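Local coordinates for Ika8 (Synthetic construct, PDB 6G6O), which is a computationally designed, symmetrical eight-bladed beta-propeller protein of the WD40 type, with no known biological activity, at residues His94-Thr99 / Ala112-Ile117; Asn266-Gly271 / Trp280-Gly285. All coordinates share one frame; numbering follows the deposited sequence. Where two conformers were deposited one is given.

Contact 1 of 2, residues His94-Thr99 / Ala112-Ile117; sequences HQSAIT and AADGTI
The type I turn between strands 107-112 and 117-121 of a WD repeat illustrates how a tight turn is fixed to the loop leading into the same blade, and here H94 and T116 make one of the bonds. The imidazole, with CG anti to the carbonyl carbon (chi1 -63°), lies toward the turn and presents ND1 in its own plane to T116 OG1 at 3.0 Å, in a fairly straight bond (159°), while CE1 and the ring edge run past the backbone of T116 and I117. NE2 is engaged by S110, so both ring nitrogens are held and the ring's rotation is fixed. A112 CB fills the corner between loop and turn, 3.2 Å from S96 OG and as near to H94 ND1. S96 OG accepts from D114 N at 3.1 Å, gripping the turn, which runs from A112 to G115. D114 in turn folds its carboxylate back in an Asx turn: OD1 takes T116 N at 2.9 Å, from above the carboxylate plane, which helps to place the threonine that meets the histidine. OD2 is reached by a water at 2.6 Å that also accepts from Q95 N, bridging turn and loop. Beyond the bridge between I98 and A112, A113 N bonds to A97 O at 2.8 Å, and T99 CG2 lies 3.7 Å from A113 CB; the T99 hydroxyl turns to V138 O. Strands 98-104 and 107-112 thus start and end together, with T59 and A72 of the preceding repeat beside I98 and with V138, at the start of strand 138-144, and H134 flanking the turn.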
loop_
_atom_site.group_PDB
_atom_site.type_symbol
_atom_site.label_atom_id
_atom_site.label_comp_id
_atom_site.label_asym_id
_atom_site.label_seq_id
_atom_site.Cartn_x
_atom_site.Cartn_y
_atom_site.Cartn_z
ATOM N N HIS A 94 11.490 12.743 -8.132
ATOM C CA HIS A 94 10.551 13.799 -8.478
ATOM C C HIS A 94 10.916 15.094 -7.768
ATOM O O HIS A 94 11.679 15.111 -6.799
ATOM C CB HIS A 94 9.120 13.402 -8.108
ATOM C CG HIS A 94 8.602 12.214 -8.855
ATOM N ND1 HIS A 94 7.472 12.267 -9.642
ATOM C CD2 HIS A 94 9.047 10.937 -8.921
ATOM C CE1 HIS A 94 7.245 11.075 -10.163
ATOM N NE2 HIS A 94 8.186 10.251 -9.742
ATOM N N GLN A 95 10.349 16.190 -8.266
ATOM C CA GLN A 95 10.508 17.497 -7.650
ATOM C C GLN A 95 9.502 17.745 -6.534
ATOM O O GLN A 95 9.642 18.728 -5.800
ATOM C CB GLN A 95 10.383 18.601 -8.708
ATOM C CG GLN A 95 11.571 18.701 -9.660
ATOM C CD GLN A 95 11.655 17.536 -10.630
ATOM O OE1 GLN A 95 10.637 16.957 -11.014
ATOM N NE2 GLN A 95 12.872 17.182 -11.028
ATOM N N SER A 96 8.502 16.883 -6.391
ATOM C CA SER A 96 7.493 16.979 -5.348
ATOM C C SER A 96 7.492 15.692 -4.527
ATOM O O SER A 96 8.213 14.738 -4.825
ATOM C CB SER A 96 6.115 17.258 -5.952
ATOM O OG SER A 96 5.445 16.056 -6.281
ATOM N N ALA A 97 6.659 15.669 -3.490
ATOM C CA ALA A 97 6.673 14.566 -2.537
ATOM C C ALA A 97 6.264 13.257 -3.199
ATOM O O ALA A 97 5.225 13.178 -3.863
ATOM C CB ALA A 97 5.741 14.875 -1.364
ATOM N N ILE A 98 7.088 12.225 -3.012
ATOM C CA ILE A 98 6.729 10.884 -3.456
ATOM C C ILE A 98 5.533 10.397 -2.650
ATOM O O ILE A 98 5.565 10.380 -1.413
ATOM C CB ILE A 98 7.920 9.926 -3.310
ATOM C CG1 ILE A 98 9.121 10.438 -4.104
ATOM C CG2 ILE A 98 7.532 8.525 -3.756
ATOM C CD1 ILE A 98 8.807 10.744 -5.548
ATOM N N THR A 99 4.467 10.006 -3.345
ATOM C CA THR A 99 3.254 9.544 -2.689
ATOM C C THR A 99 2.868 8.118 -3.051
ATOM O O THR A 99 1.972 7.561 -2.406
ATOM C CB THR A 99 2.074 10.474 -3.015
ATOM O OG1 THR A 99 1.760 10.388 -4.410
ATOM C CG2 THR A 99 2.414 11.911 -2.670
ATOM N N ALA A 112 3.885 11.096 -7.582
ATOM C CA ALA A 112 4.231 12.264 -6.788
ATOM C C ALA A 112 2.974 13.050 -6.444
ATOM O O ALA A 112 1.899 12.829 -7.005
ATOM C CB ALA A 112 5.234 13.162 -7.520
ATOM N N ALA A 113 3.132 13.989 -5.507
ATOM C CA ALA A 113 2.008 14.795 -5.045
ATOM C C ALA A 113 1.580 15.841 -6.065
ATOM O O ALA A 113 0.456 16.348 -5.980
ATOM C CB ALA A 113 2.355 15.473 -3.719
ATOM N N ASP A 114 2.446 16.187 -7.015
ATOM C CA ASP A 114 2.055 17.090 -8.089
ATOM C C ASP A 114 1.347 16.370 -9.227
ATOM O O ASP A 114 0.921 17.025 -10.184
ATOM C CB ASP A 114 3.281 17.845 -8.619
ATOM C CG ASP A 114 4.359 16.925 -9.176
ATOM O OD1 ASP A 114 4.127 15.703 -9.295
ATOM O OD2 ASP A 114 5.453 17.434 -9.499
ATOM N N GLY A 115 1.213 15.048 -9.144
ATOM C CA GLY A 115 0.567 14.259 -10.167
ATOM C C GLY A 115 1.508 13.567 -11.124
ATOM O O GLY A 115 1.056 12.731 -11.913
ATOM N N THR A 116 2.799 13.878 -11.070
ATOM C CA THR A 116 3.745 13.310 -12.017
ATOM C C THR A 116 3.982 11.834 -11.733
ATOM O O THR A 116 3.999 11.398 -10.579
ATOM C CB THR A 116 5.070 14.070 -11.963
ATOM O OG1 THR A 116 5.449 14.275 -10.597
ATOM C CG2 THR A 116 4.933 15.420 -12.651
ATOM N N ILE A 117 4.161 11.062 -12.801
ATOM C CA ILE A 117 4.463 9.640 -12.719
ATOM C C ILE A 117 5.715 9.379 -13.539
ATOM O O ILE A 117 5.770 9.732 -14.722
ATOM C CB ILE A 117 3.296 8.773 -13.225
ATOM C CG1 ILE A 117 1.999 9.140 -12.510
ATOM C CG2 ILE A 117 3.609 7.303 -13.032
ATOM C CD1 ILE A 117 0.775 8.523 -13.136
HETATM O O HOH W 1 7.653 16.121 -10.042
#

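Contact 2 of 2, residues Asn266-Gly271 / Trp280-Gly285; sequences NIVVSG and WDILTG
W280 and S270 meet ring edge to hydroxyl across the hairpin of strands 267-272 and 276-281, an example of how the tryptophan and serine of a WD repeat touch without a hydrogen bond between them. From CB, the tryptophan turns CG anti to the carbonyl carbon (chi1 -58°), and with chi2 -94° this carries the six-membered ring toward S270. CE3 comes first, 3.5 Å from V268 O and near V268 CG1; CZ3 then reaches S270 OG at 3.1 Å, and CH2 sits almost as near, the hydroxyl lying close to the ring plane. That hydroxyl is hydrogen-bonded to H254, while NE1, on the five-membered ring, makes a weak bond to E252. Behind the ring the backbones pair antiparallel: W280 N to V268 O at 3.0 Å, and V268 N to W280 O at 3.1 Å. I267 and D281 project to the other face. At the end of the strand, D281 OD1 receives L283 N and T284 N from opposite faces of its carboxylate, an Asx motif that curls the chain out of the strand, and I282 CG2 lies against N266, 3.6 Å from its CA. Within the four-stranded blade the hairpin is central: V268 and I282 rest on F263 of strand 258-264, and W280 touches L287 of edge strand 287-292.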
loop_
_atom_site.group_PDB
_atom_site.type_symbol
_atom_site.label_atom_id
_atom_site.label_comp_id
_atom_site.label_asym_id
_atom_site.label_seq_id
_atom_site.Cartn_x
_atom_site.Cartn_y
_atom_site.Cartn_z
ATOM N N ASN A 266 -7.472 -16.464 3.654
ATOM C CA ASN A 266 -8.785 -16.310 4.267
ATOM C C ASN A 266 -8.759 -15.441 5.517
ATOM O O ASN A 266 -9.735 -15.432 6.273
ATOM C CB ASN A 266 -9.375 -17.682 4.603
ATOM C CG ASN A 266 -9.796 -18.455 3.369
ATOM O OD1 ASN A 266 -10.030 -17.875 2.308
ATOM N ND2 ASN A 266 -9.893 -19.774 3.502
ATOM N N ILE A 267 -7.677 -14.704 5.752
ATOM C CA ILE A 267 -7.485 -13.959 6.988
ATOM C C ILE A 267 -7.396 -12.475 6.664
ATOM O O ILE A 267 -6.596 -12.066 5.814
ATOM C CB ILE A 267 -6.228 -14.435 7.740
ATOM C CG1 ILE A 267 -6.421 -15.870 8.232
ATOM C CG2 ILE A 267 -5.920 -13.513 8.906
ATOM C CD1 ILE A 267 -5.127 -16.620 8.449
ATOM N N VAL A 268 -8.214 -11.674 7.341
ATOM C CA VAL A 268 -8.183 -10.220 7.236
ATOM C C VAL A 268 -7.680 -9.659 8.557
ATOM O O VAL A 268 -8.182 -10.026 9.626
ATOM C CB VAL A 268 -9.569 -9.647 6.891
ATOM C CG1 VAL A 268 -9.594 -8.141 7.119
ATOM C CG2 VAL A 268 -9.936 -9.979 5.457
ATOM N N VAL A 269 -6.686 -8.776 8.484
ATOM C CA VAL A 269 -6.169 -8.064 9.647
ATOM C C VAL A 269 -6.455 -6.583 9.457
ATOM O O VAL A 269 -6.180 -6.023 8.390
ATOM C CB VAL A 269 -4.663 -8.307 9.847
ATOM C CG1 VAL A 269 -4.197 -7.676 11.152
ATOM C CG2 VAL A 269 -4.357 -9.796 9.830
ATOM N N SER A 270 -7.010 -5.952 10.488
ATOM C CA SER A 270 -7.336 -4.536 10.450
ATOM C C SER A 270 -6.714 -3.833 11.646
ATOM O O SER A 270 -6.758 -4.342 12.770
ATOM C CB SER A 270 -8.851 -4.313 10.453
ATOM O OG SER A 270 -9.401 -4.623 11.720
ATOM N N GLY A 271 -6.130 -2.666 11.393
ATOM C CA GLY A 271 -5.646 -1.789 12.441
ATOM C C GLY A 271 -6.524 -0.556 12.518
ATOM O O GLY A 271 -7.059 -0.097 11.506
ATOM N N TRP A 280 -9.519 -11.699 11.693
ATOM C CA TRP A 280 -10.631 -12.594 11.414
ATOM C C TRP A 280 -10.223 -13.637 10.386
ATOM O O TRP A 280 -9.224 -13.490 9.678
ATOM C CB TRP A 280 -11.858 -11.845 10.876
ATOM C CG TRP A 280 -12.407 -10.782 11.762
ATOM C CD1 TRP A 280 -13.413 -10.912 12.673
ATOM C CD2 TRP A 280 -12.007 -9.410 11.796
ATOM N NE1 TRP A 280 -13.654 -9.708 13.284
ATOM C CE2 TRP A 280 -12.803 -8.768 12.764
ATOM C CE3 TRP A 280 -11.046 -8.664 11.109
ATOM C CZ2 TRP A 280 -12.670 -7.416 13.061
ATOM C CZ3 TRP A 280 -10.916 -7.323 11.404
ATOM C CH2 TRP A 280 -11.724 -6.712 12.371
ATOM N N ASP A 281 -11.023 -14.693 10.311
ATOM C CA ASP A 281 -10.999 -15.620 9.189
ATOM C C ASP A 281 -12.189 -15.277 8.301
ATOM O O ASP A 281 -13.336 -15.302 8.758
ATOM C CB ASP A 281 -11.056 -17.073 9.667
ATOM C CG ASP A 281 -11.110 -18.072 8.520
ATOM O OD1 ASP A 281 -12.116 -18.095 7.787
ATOM O OD2 ASP A 281 -10.139 -18.838 8.350
ATOM N N ILE A 282 -11.912 -14.950 7.035
ATOM C CA ILE A 282 -12.952 -14.453 6.141
ATOM C C ILE A 282 -14.018 -15.503 5.855
ATOM O O ILE A 282 -15.119 -15.155 5.412
ATOM C CB ILE A 282 -12.323 -13.947 4.828
ATOM C CG1 ILE A 282 -13.175 -12.835 4.218
ATOM C CG2 ILE A 282 -12.165 -15.081 3.830
ATOM C CD1 ILE A 282 -12.616 -12.306 2.922
ATOM N N LEU A 283 -13.729 -16.779 6.102
ATOM C CA LEU A 283 -14.665 -17.850 5.788
ATOM C C LEU A 283 -15.670 -18.077 6.912
ATOM O O LEU A 283 -16.880 -18.122 6.667
ATOM C CB LEU A 283 -13.896 -19.140 5.495
ATOM C CG LEU A 283 -14.330 -19.943 4.275
ATOM C CD1 LEU A 283 -14.712 -19.007 3.143
ATOM C CD2 LEU A 283 -13.201 -20.863 3.856
ATOM N N THR A 284 -15.187 -18.223 8.143
ATOM C CA THR A 284 -16.057 -18.438 9.291
ATOM C C THR A 284 -16.491 -17.144 9.962
ATOM O O THR A 284 -17.363 -17.180 10.836
ATOM C CB THR A 284 -15.361 -19.332 10.324
ATOM O OG1 THR A 284 -14.159 -18.697 10.779
ATOM C CG2 THR A 284 -15.016 -20.681 9.714
ATOM N N GLY A 285 -15.912 -16.008 9.576
ATOM C CA GLY A 285 -16.195 -14.749 10.230
ATOM C C GLY A 285 -15.763 -14.670 11.675
ATOM O O GLY A 285 -16.061 -13.670 12.340
#

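From the N terminus the chain first closes contact 1, where residues 112-117 come back to 94-99 around the hairpin of strands 98-104 and 107-112. It then runs through three further blades before contact 2 closes a shorter loop, that of strands 267-272 and 276-281. The two are in series, neither nesting nor crossing, and lie on opposite sides of the chain's centre with their own centres 34 Å apart. They sample successive hairpins of the same repeat sequence: contact 1 ties the first strand of a blade to the turn after the second, and contact 2 pairs the second strand with the third. Both work within a blade; the ring itself is closed by strand 7-10 alongside 317-321.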